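PDB 2RK0: Glyoxalase/Bleomycin resistance protein/dioxygenase domain from Frankia sp., which belongs to the glyoxalase/bleomycin resistance protein/dioxygenase superfamily and probably acts as a metal-dependent enzyme on a substrate that the structure alone does not show. Local coordinates for the interface of chains A and B. Coordinates in Å, arbitrary orientation; residue numbers count along the deposited sequence, not the author numbering. Chains: chain A/B, Glyoxalase/Bleomycin resistance protein/dioxygenase domain.

Contact 1: the interface of chains A and B. Residues chain A 12, 58; chain B 68-70, 73-74.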
ATOM      1  N   THR A  12      -6.576  -5.422  -5.187  1.00 16.80           N
ATOM      2  CA  THR A  12      -7.243  -6.343  -6.088  1.00 17.40           C
ATOM      3  C   THR A  12      -7.636  -7.564  -5.263  1.00 16.70           C
ATOM      4  O   THR A  12      -6.794  -8.156  -4.576  1.00 16.77           O
ATOM      5  CB  THR A  12      -6.312  -6.776  -7.232  1.00 18.64           C
ATOM      6  OG1 THR A  12      -6.152  -5.687  -8.153  1.00 19.15           O
ATOM      7  CG2 THR A  12      -6.891  -7.995  -7.958  1.00 18.79           C
ATOM      8  N   HIS A  58     -11.549  -7.856 -10.413  1.00 23.70           N
ATOM      9  CA  HIS A  58     -11.383  -7.841 -11.863  1.00 24.78           C
ATOM     10  C   HIS A  58     -12.152  -9.004 -12.496  1.00 24.86           C
ATOM     11  O   HIS A  58     -12.005 -10.151 -12.076  1.00 23.02           O
ATOM     12  CB  HIS A  58      -9.892  -7.945 -12.205  1.00 24.03           C
ATOM     13  CG  HIS A  58      -9.089  -6.755 -11.773  1.00 24.90           C
ATOM     14  ND1 HIS A  58      -8.709  -5.758 -12.646  1.00 23.90           N
ATOM     15  CD2 HIS A  58      -8.631  -6.383 -10.555  1.00 24.28           C
ATOM     16  CE1 HIS A  58      -8.051  -4.824 -11.984  1.00 22.93           C
ATOM     17  NE2 HIS A  58      -7.989  -5.178 -10.715  1.00 24.73           N
TER
ATOM     18  N   GLU B  68      -2.181  -5.891 -12.491  1.00 19.08           N
ATOM     19  CA  GLU B  68      -3.357  -5.494 -11.720  1.00 20.88           C
ATOM     20  C   GLU B  68      -4.336  -6.612 -11.401  1.00 20.18           C
ATOM     21  O   GLU B  68      -5.038  -6.537 -10.398  1.00 18.69           O
ATOM     22  CB  GLU B  68      -4.140  -4.393 -12.447  1.00 25.34           C
ATOM     23  CG  GLU B  68      -3.363  -3.135 -12.717  1.00 33.78           C
ATOM     24  CD  GLU B  68      -2.754  -3.106 -14.102  1.00 35.49           C
ATOM     25  OE1 GLU B  68      -1.957  -4.012 -14.435  1.00 35.20           O
ATOM     26  OE2 GLU B  68      -3.080  -2.165 -14.859  1.00 37.26           O
ATOM     27  N   THR B  69      -4.414  -7.633 -12.256  1.00 20.22           N
ATOM     28  CA  THR B  69      -5.356  -8.726 -12.019  1.00 20.80           C
ATOM     29  C   THR B  69      -4.900  -9.724 -10.951  1.00 20.34           C
ATOM     30  O   THR B  69      -5.666 -10.592 -10.527  1.00 21.93           O
ATOM     31  CB  THR B  69      -5.702  -9.482 -13.344  1.00 21.48           C
ATOM     32  OG1 THR B  69      -4.514 -10.005 -13.947  1.00 18.57           O
ATOM     33  CG2 THR B  69      -6.364  -8.531 -14.327  1.00 21.40           C
ATOM     34  N   ARG B  70      -3.657  -9.600 -10.503  1.00 21.42           N
ATOM     35  CA  ARG B  70      -3.157 -10.498  -9.466  1.00 21.03           C
ATOM     36  C   ARG B  70      -3.525  -9.911  -8.102  1.00 20.81           C
ATOM     37  O   ARG B  70      -3.330  -8.721  -7.863  1.00 19.39           O
ATOM     38  CB  ARG B  70      -1.633 -10.648  -9.570  1.00 20.63           C
ATOM     39  CG  ARG B  70      -1.005 -11.523  -8.473  1.00 22.39           C
ATOM     40  CD  ARG B  70       0.522 -11.653  -8.634  1.00 24.56           C
ATOM     41  NE  ARG B  70       0.931 -12.442  -9.806  1.00 23.88           N
ATOM     42  CZ  ARG B  70       1.074 -13.770  -9.831  1.00 24.56           C
ATOM     43  NH1 ARG B  70       0.845 -14.503  -8.742  1.00 20.14           N
ATOM     44  NH2 ARG B  70       1.459 -14.374 -10.953  1.00 19.92           N
ATOM     45  N   LEU B  73      -1.852  -5.407  -4.862  1.00 16.49           N
ATOM     46  CA  LEU B  73      -2.041  -4.019  -5.239  1.00 18.28           C
ATOM     47  C   LEU B  73      -2.722  -3.863  -6.593  1.00 19.68           C
ATOM     48  O   LEU B  73      -2.351  -4.523  -7.568  1.00 18.40           O
ATOM     49  CB  LEU B  73      -0.695  -3.286  -5.292  1.00 17.62           C
ATOM     50  CG  LEU B  73      -0.783  -1.779  -5.564  1.00 19.64           C
ATOM     51  CD1 LEU B  73      -1.390  -1.072  -4.351  1.00 17.46           C
ATOM     52  CD2 LEU B  73       0.613  -1.218  -5.835  1.00 19.71           C
ATOM     53  N   ASP B  74      -3.728  -2.994  -6.631  1.00 18.07           N
ATOM     54  CA  ASP B  74      -4.435  -2.665  -7.860  1.00 18.31           C
ATOM     55  C   ASP B  74      -3.683  -1.408  -8.312  1.00 18.43           C
ATOM     56  O   ASP B  74      -3.249  -1.298  -9.455  1.00 18.84           O
ATOM     57  CB  ASP B  74      -5.898  -2.351  -7.567  1.00 21.28           C
ATOM     58  CG  ASP B  74      -6.658  -1.885  -8.808  1.00 24.92           C
ATOM     59  OD1 ASP B  74      -6.772  -2.659  -9.778  1.00 26.75           O
ATOM     60  OD2 ASP B  74      -7.142  -0.741  -8.801  1.00 28.83           O
TER

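Contact 2: the interface of chains A and B. Residues chain A 6, 8-10, 76; chain B 9, 73, 75-77.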
ATOM      1  N   VAL A   6      -0.485   9.145   1.540  1.00 24.24           N
ATOM      2  CA  VAL A   6      -1.321   8.241   0.768  1.00 23.90           C
ATOM      3  C   VAL A   6      -2.751   8.751   0.642  1.00 23.64           C
ATOM      4  O   VAL A   6      -3.422   8.994   1.640  1.00 24.36           O
ATOM      5  CB  VAL A   6      -1.366   6.822   1.403  1.00 25.43           C
ATOM      6  CG1 VAL A   6      -2.271   5.909   0.586  1.00 22.96           C
ATOM      7  CG2 VAL A   6       0.038   6.233   1.482  1.00 22.71           C
ATOM      8  N   HIS A   8      -5.079   7.013  -1.102  1.00 22.03           N
ATOM      9  CA  HIS A   8      -5.825   5.781  -0.910  1.00 21.73           C
ATOM     10  C   HIS A   8      -5.101   4.591  -1.503  1.00 20.30           C
ATOM     11  O   HIS A   8      -4.213   4.729  -2.344  1.00 19.30           O
ATOM     12  CB  HIS A   8      -7.227   5.874  -1.517  1.00 24.77           C
ATOM     13  CG  HIS A   8      -7.243   5.985  -3.007  1.00 26.72           C
ATOM     14  ND1 HIS A   8      -7.353   7.194  -3.664  1.00 29.41           N
ATOM     15  CD2 HIS A   8      -7.193   5.035  -3.973  1.00 27.20           C
ATOM     16  CE1 HIS A   8      -7.373   6.984  -4.967  1.00 28.69           C
ATOM     17  NE2 HIS A   8      -7.278   5.681  -5.181  1.00 29.21           N
ATOM     18  N   VAL A   9      -5.480   3.410  -1.044  1.00 19.05           N
ATOM     19  CA  VAL A   9      -4.867   2.195  -1.541  1.00 19.60           C
ATOM     20  C   VAL A   9      -5.941   1.363  -2.197  1.00 19.60           C
ATOM     21  O   VAL A   9      -6.981   1.094  -1.602  1.00 19.30           O
ATOM     22  CB  VAL A   9      -4.241   1.372  -0.408  1.00 18.63           C
ATOM     23  CG1 VAL A   9      -3.577   0.124  -0.989  1.00 19.76           C
ATOM     24  CG2 VAL A   9      -3.232   2.218   0.350  1.00 19.29           C
ATOM     25  N   SER A  10      -5.700   0.965  -3.436  1.00 18.79           N
ATOM     26  CA  SER A  10      -6.668   0.141  -4.130  1.00 19.55           C
ATOM     27  C   SER A  10      -6.104  -1.274  -4.189  1.00 18.63           C
ATOM     28  O   SER A  10      -5.014  -1.492  -4.717  1.00 19.82           O
ATOM     29  CB  SER A  10      -6.909   0.691  -5.535  1.00 20.18           C
ATOM     30  OG  SER A  10      -7.960  -0.020  -6.156  1.00 21.94           O
ATOM     31  N   LEU A  76       1.403  -4.248   3.432  1.00 15.37           N
ATOM     32  CA  LEU A  76       0.908  -2.939   3.857  1.00 16.90           C
ATOM     33  C   LEU A  76       0.849  -2.872   5.387  1.00 16.12           C
ATOM     34  O   LEU A  76       0.193  -3.688   6.023  1.00 15.02           O
ATOM     35  CB  LEU A  76      -0.485  -2.702   3.271  1.00 13.95           C
ATOM     36  CG  LEU A  76      -1.187  -1.386   3.606  1.00 18.68           C
ATOM     37  CD1 LEU A  76      -0.320  -0.197   3.191  1.00 15.21           C
ATOM     38  CD2 LEU A  76      -2.526  -1.352   2.888  1.00 16.60           C
TER
ATOM     39  N   VAL B   9       4.512   1.393   3.359  1.00 18.80           N
ATOM     40  CA  VAL B   9       4.089   0.516   2.284  1.00 18.30           C
ATOM     41  C   VAL B   9       5.350  -0.157   1.770  1.00 18.66           C
ATOM     42  O   VAL B   9       6.365   0.501   1.542  1.00 17.30           O
ATOM     43  CB  VAL B   9       3.446   1.311   1.120  1.00 19.34           C
ATOM     44  CG1 VAL B   9       3.031   0.354  -0.002  1.00 20.18           C
ATOM     45  CG2 VAL B   9       2.244   2.093   1.628  1.00 21.16           C
ATOM     46  N   LEU B  73      -1.852  -5.407  -4.862  1.00 16.49           N
ATOM     47  CA  LEU B  73      -2.041  -4.019  -5.239  1.00 18.28           C
ATOM     48  C   LEU B  73      -2.722  -3.863  -6.593  1.00 19.68           C
ATOM     49  O   LEU B  73      -2.351  -4.523  -7.568  1.00 18.40           O
ATOM     50  CB  LEU B  73      -0.695  -3.286  -5.292  1.00 17.62           C
ATOM     51  CG  LEU B  73      -0.783  -1.779  -5.564  1.00 19.64           C
ATOM     52  CD1 LEU B  73      -1.390  -1.072  -4.351  1.00 17.46           C
ATOM     53  CD2 LEU B  73       0.613  -1.218  -5.835  1.00 19.71           C
ATOM     54  N   HIS B  75      -3.536  -0.462  -7.389  1.00 18.25           N
ATOM     55  CA  HIS B  75      -2.772   0.761  -7.625  1.00 17.55           C
ATOM     56  C   HIS B  75      -2.640   1.560  -6.336  1.00 17.46           C
ATOM     57  O   HIS B  75      -3.492   1.465  -5.450  1.00 15.03           O
ATOM     58  CB  HIS B  75      -3.364   1.603  -8.774  1.00 20.46           C
ATOM     59  CG  HIS B  75      -4.681   2.246  -8.468  1.00 22.88           C
ATOM     60  ND1 HIS B  75      -4.803   3.335  -7.637  1.00 25.47           N
ATOM     61  CD2 HIS B  75      -5.924   1.992  -8.946  1.00 21.55           C
ATOM     62  CE1 HIS B  75      -6.068   3.733  -7.617  1.00 24.00           C
ATOM     63  NE2 HIS B  75      -6.763   2.936  -8.402  1.00 24.32           N
ATOM     64  N   LEU B  76      -1.537   2.299  -6.219  1.00 15.02           N
ATOM     65  CA  LEU B  76      -1.271   3.113  -5.039  1.00 16.30           C
ATOM     66  C   LEU B  76      -1.446   4.595  -5.367  1.00 16.86           C
ATOM     67  O   LEU B  76      -0.850   5.102  -6.315  1.00 16.66           O
ATOM     68  CB  LEU B  76       0.150   2.858  -4.532  1.00 15.57           C
ATOM     69  CG  LEU B  76       0.551   3.676  -3.309  1.00 12.57           C
ATOM     70  CD1 LEU B  76      -0.402   3.388  -2.156  1.00 10.43           C
ATOM     71  CD2 LEU B  76       1.981   3.341  -2.925  1.00 13.81           C
ATOM     72  N   SER B  77      -2.251   5.294  -4.576  1.00 15.60           N
ATOM     73  CA  SER B  77      -2.501   6.697  -4.849  1.00 16.28           C
ATOM     74  C   SER B  77      -1.924   7.661  -3.819  1.00 15.60           C
ATOM     75  O   SER B  77      -2.274   7.610  -2.643  1.00 14.79           O
ATOM     76  CB  SER B  77      -4.007   6.921  -4.988  1.00 17.88           C
ATOM     77  OG  SER B  77      -4.275   8.228  -5.467  1.00 24.73           O
TER

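Contact 1: the interface of chains A and B
The imidazole of A:His58 lies against the peptide between B:Glu68 and B:Thr69. One face of the ring meets B:Glu68 C, 3.9 Å above the plane and offset toward the rim. B:Thr69 CA sits near the rim on that face too. B:Asp74 OD1 comes in at the edge, nearly in the ring plane. Ring nitrogen A:His58 NE2 donates to this carboxylate oxygen at 3.0 Å. The bond is bent at the hydrogen. It meets OD1 on the anti side and somewhat out of the carboxylate plane, and ring and carboxylate are turned 51° apart. The side chains of B:Thr69 and A:His58 cross at about a right angle, with methyl B:Thr69 CG2 4.0 Å from A:His58 ND1. On the CE1 side, A:His58 CE1 touches B:Glu68 CB at 4.0 Å.

A:Thr12 adds another polar link. Its hydroxyl OG1 donates to the backbone oxygen of B:Glu68, with A:Thr12 OG1 and B:Glu68 O 2.6 Å apart. The donor approaches almost in line with the carbonyl, at 163°. A chi1 of -73° sets OG1 beside the backbone N and the methyl CG2 anti to it. A:Thr12 CG2 lies 3.4 Å from B:Glu68 O and also borders B:Arg70 O. A weak bond from A:His58 NE2 to A:Thr12 OG1, at 3.2 Å, joins the two chain A residues. The threonine may thus help to steady the ring.

The patch ties the segment around 68-70 of chain B to strands 8-12 and 52-58 of chain A. B:Asp74 adds a grip just before strand 75-80. With its two-fold twin, the patch may set how the two chains sit against each other in the deposited pair.

Contact 2: the interface of chains A and B
This is a two-fold, antiparallel strand-to-strand interface that joins the two chains of the deposited assembly through their backbones. It is probably the biological dimer contact, as the family suggests. In many metal-dependent members of the glyoxalase/bleomycin resistance/dioxygenase superfamily, paired modules form a metal site between them. Strand 8-12 of chain A runs against strand 75-80 of chain B. B:Ser77 N donates to A:His8 O at 3.0 Å, and A:His8 N donates back to B:Ser77 O. A:Ser10 N donates to B:His75 O, also at 3.0 Å, and B:His75 N returns a bond to A:Ser10 O.

The imidazoles of A:His8 and B:His75 come together on one side of this ladder. Their planes are 76° apart in an edge-to-face arrangement. Ring carbon B:His75 CE1 comes within 3.3 Å of A:His8 NE2. Each ring also has a serine CB from the other chain over the centre of one face. B:Ser77 CB lies 3.5 Å from the centroid of the A:His8 ring, and A:Ser10 CB lies 3.7 Å from that of B:His75. In both histidines CG stands between the backbone N and the carbonyl carbon, with chi1 66° in A:His8 and 70° in B:His75. This brings each ring within reach of the serine paired opposite it on the other chain. By family resemblance the two histidines probably belong to one metal site, each chain supplying one.

Aliphatic groups pack on the other side. A:Val9 CG2 meets B:Leu76 CD1 at 4.0 Å, the two side chains lying obliquely. Their two-fold mates repeat this, with B:Val9 CG2 3.8 Å from A:Leu76 CD1. B:Leu73 CD1 reaches A:Ser10 O and borders A:Val9 CG1, while A:Val6 CG1 flanks B:Leu76 from the far end.

The centres of the C-alpha atoms of contact 1 and contact 2 lie about 11 Å apart. B:Leu73 belongs to both, and strand 8-12 of chain A runs through both. Its A:Thr12 end serves contact 1, while its start, from A:His8 to A:Ser10, serves contact 2. On chain B, contact 1 passes into contact 2 where B:Asp74 is followed by strand 75-80. Contact 1 continues the interface of contact 2 with side-chain bonds to B:Glu68 and B:Asp74. The two-fold repeats both contacts. If the histidines of contact 2 bind a metal, that site would be tied to the pairing of the chains.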